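Local coordinates for mucus binding protein (Lactobacillus reuteri, PDB 3I57), which probably binds mucus as a cell-wall-attached surface protein, the repeat in this chain also binding immunoglobulins, at residues 45-50 and 74-79. Sequence-based numbering, arbitrary orientation.
Sequences GYELFK and KHHREN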
loop_
_atom_site.group_PDB
_atom_site.type_symbol
_atom_site.label_atom_id
_atom_site.label_comp_id
_atom_site.label_asym_id
_atom_site.label_seq_id
_atom_site.Cartn_x
_atom_site.Cartn_y
_atom_site.Cartn_z
ATOM N N GLY A 45 15.660 -4.900 2.328
ATOM C CA GLY A 45 14.682 -4.464 1.330
ATOM C C GLY A 45 15.187 -3.571 0.232
ATOM O O GLY A 45 14.469 -3.296 -0.735
ATOM N N TYR A 46 16.411 -3.084 0.375
ATOM C CA TYR A 46 16.959 -2.179 -0.631
ATOM C C TYR A 46 17.370 -2.911 -1.884
ATOM O O TYR A 46 17.514 -4.130 -1.893
ATOM C CB TYR A 46 18.171 -1.416 -0.059
ATOM C CG TYR A 46 17.757 -0.393 0.956
ATOM C CD1 TYR A 46 17.314 0.855 0.536
ATOM C CD2 TYR A 46 17.758 -0.678 2.323
ATOM C CE1 TYR A 46 16.908 1.808 1.430
ATOM C CE2 TYR A 46 17.350 0.293 3.244
ATOM C CZ TYR A 46 16.945 1.537 2.768
ATOM O OH TYR A 46 16.543 2.521 3.626
ATOM N N GLU A 47 17.580 -2.139 -2.947
ATOM C CA GLU A 47 18.098 -2.656 -4.201
ATOM C C GLU A 47 19.204 -1.710 -4.588
ATOM O O GLU A 47 18.986 -0.504 -4.618
ATOM C CB GLU A 47 16.992 -2.586 -5.255
ATOM C CG GLU A 47 17.342 -3.224 -6.544
ATOM C CD GLU A 47 16.087 -3.623 -7.284
ATOM O OE1 GLU A 47 16.187 -4.571 -8.089
ATOM O OE2 GLU A 47 15.012 -3.007 -7.020
ATOM N N LEU A 48 20.379 -2.244 -4.904
ATOM C CA LEU A 48 21.477 -1.404 -5.368
ATOM C C LEU A 48 21.104 -0.604 -6.616
ATOM O O LEU A 48 20.623 -1.174 -7.616
ATOM C CB LEU A 48 22.725 -2.247 -5.636
ATOM C CG LEU A 48 23.968 -1.478 -6.121
ATOM C CD1 LEU A 48 24.517 -0.497 -5.070
ATOM C CD2 LEU A 48 25.050 -2.436 -6.555
ATOM N N PHE A 49 21.329 0.711 -6.562
ATOM C CA PHE A 49 21.137 1.583 -7.727
ATOM C C PHE A 49 22.471 1.955 -8.367
ATOM O O PHE A 49 22.680 1.802 -9.582
ATOM C CB PHE A 49 20.360 2.838 -7.287
ATOM C CG PHE A 49 20.190 3.867 -8.373
ATOM C CD1 PHE A 49 19.359 3.616 -9.448
ATOM C CD2 PHE A 49 20.852 5.089 -8.305
ATOM C CE1 PHE A 49 19.195 4.574 -10.455
ATOM C CE2 PHE A 49 20.685 6.050 -9.309
ATOM C CZ PHE A 49 19.840 5.769 -10.388
ATOM N N LYS A 50 23.389 2.436 -7.541
ATOM C CA LYS A 50 24.679 2.867 -8.021
ATOM C C LYS A 50 25.773 2.708 -6.968
ATOM O O LYS A 50 25.723 3.339 -5.909
ATOM C CB LYS A 50 24.609 4.317 -8.469
ATOM C CG LYS A 50 25.960 4.830 -8.924
ATOM C CD LYS A 50 25.841 5.598 -10.206
ATOM C CE LYS A 50 25.069 4.757 -11.183
ATOM N NZ LYS A 50 25.712 4.790 -12.493
ATOM N N LYS A 74 17.941 2.068 -4.072
ATOM C CA LYS A 74 16.526 2.406 -4.100
ATOM C C LYS A 74 15.765 1.369 -3.280
ATOM O O LYS A 74 16.363 0.429 -2.734
ATOM C CB LYS A 74 16.008 2.464 -5.549
ATOM C CG LYS A 74 16.689 3.497 -6.400
ATOM C CD LYS A 74 16.141 3.434 -7.848
ATOM C CE LYS A 74 16.387 4.734 -8.607
ATOM N NZ LYS A 74 15.941 5.896 -7.788
ATOM N N HIS A 75 14.448 1.515 -3.191
ATOM C CA HIS A 75 13.670 0.518 -2.428
ATOM C C HIS A 75 13.231 -0.591 -3.390
ATOM O O HIS A 75 12.656 -0.285 -4.439
ATOM C CB HIS A 75 12.416 1.162 -1.839
ATOM C CG HIS A 75 12.683 2.219 -0.817
ATOM N ND1 HIS A 75 11.702 2.687 0.038
ATOM C CD2 HIS A 75 13.820 2.882 -0.490
ATOM C CE1 HIS A 75 12.224 3.608 0.831
ATOM N NE2 HIS A 75 13.505 3.748 0.526
ATOM N N HIS A 76 13.518 -1.842 -3.061
ATOM C CA HIS A 76 13.011 -2.946 -3.858
ATOM C C HIS A 76 11.478 -3.038 -3.731
ATOM O O HIS A 76 10.920 -2.898 -2.638
ATOM C CB HIS A 76 13.665 -4.281 -3.460
ATOM C CG HIS A 76 13.209 -5.406 -4.325
ATOM N ND1 HIS A 76 13.565 -5.502 -5.656
ATOM C CD2 HIS A 76 12.305 -6.390 -4.104
ATOM C CE1 HIS A 76 12.956 -6.544 -6.194
ATOM N NE2 HIS A 76 12.194 -7.106 -5.272
ATOM N N ARG A 77 10.802 -3.242 -4.859
ATOM C CA ARG A 77 9.348 -3.370 -4.879
ATOM C C ARG A 77 8.901 -4.665 -5.523
ATOM O O ARG A 77 9.602 -5.223 -6.372
ATOM C CB ARG A 77 8.722 -2.173 -5.597
ATOM C CG ARG A 77 8.878 -0.871 -4.787
ATOM C CD ARG A 77 8.351 0.375 -5.490
ATOM N NE ARG A 77 8.395 1.500 -4.559
ATOM C CZ ARG A 77 9.483 2.238 -4.350
ATOM N NH1 ARG A 77 10.595 1.976 -5.020
ATOM N NH2 ARG A 77 9.451 3.226 -3.469
ATOM N N GLU A 78 7.734 -5.140 -5.111
ATOM C CA GLU A 78 7.144 -6.332 -5.699
ATOM C C GLU A 78 5.628 -6.153 -5.763
ATOM O O GLU A 78 5.006 -5.613 -4.848
ATOM C CB GLU A 78 7.503 -7.579 -4.888
ATOM C CG GLU A 78 7.149 -7.475 -3.404
ATOM C CD GLU A 78 7.491 -8.741 -2.613
ATOM O OE1 GLU A 78 8.688 -8.917 -2.283
ATOM O OE2 GLU A 78 6.563 -9.545 -2.316
ATOM N N ASN A 79 5.038 -6.595 -6.860
ATOM C CA ASN A 79 3.596 -6.515 -6.977
ATOM C C ASN A 79 2.946 -7.524 -6.042
ATOM O O ASN A 79 3.371 -8.687 -5.969
ATOM C CB ASN A 79 3.150 -6.821 -8.406
ATOM C CG ASN A 79 3.810 -5.938 -9.434
ATOM O OD1 ASN A 79 3.917 -4.735 -9.258
ATOM N ND2 ASN A 79 4.223 -6.542 -10.552
HETATM O O HOH W 1 12.245 -2.931 -7.520
#
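Two hydrogen bonds grip Glu47 OE2. His76 ND1 donates one, 3.2 Å to Glu47 OE2 and fairly straight at 160°; a water gives the other and in turn accepts the backbone N-H of Arg77, so the carboxylate reaches the chain beyond His76 as well. The imidazole presents its edge, with Glu47 OE2 near the ring plane, but it meets the carboxylate from above that group's plane. Both side chains have CG anti to the backbone N, and Glu47 runs on extended until its tip crosses His76 obliquely. The negative charge would be expected to stabilise a protonated His76.

Behind this, Glu47 and Lys74 form an antiparallel hydrogen-bonded pair: Glu47 N to Lys74 O and Lys74 N to Glu47 O are each 2.8 Å. Two residues along each chain, His76 N reaches Gly45 O at 2.9 Å, in the carbonyl plane. On the same face as Glu47, Lys74 crosses Phe49 and bends at its last torsion (chi4 -49°). Its CE lies over the ring, 3.3 Å from Phe49 CD1, and NZ makes a cation-pi contact 4.5 Å from the Phe49 centroid.

Tyr46 and His75 lie side by side, Tyr46 CE1 3.8 Å from His75 CD2, and Tyr46 OH and His75 NE2 both bond Asp10, while His75 ND1 bonds Asp127. Gly45, at positive phi, is the C-prime residue of the Schellman motif ending helix 35-43, so the chain passes from that helix straight into an antiparallel strand pair of the beta-grasp fold, close to where 67-80 runs on to pair with strand 112-127.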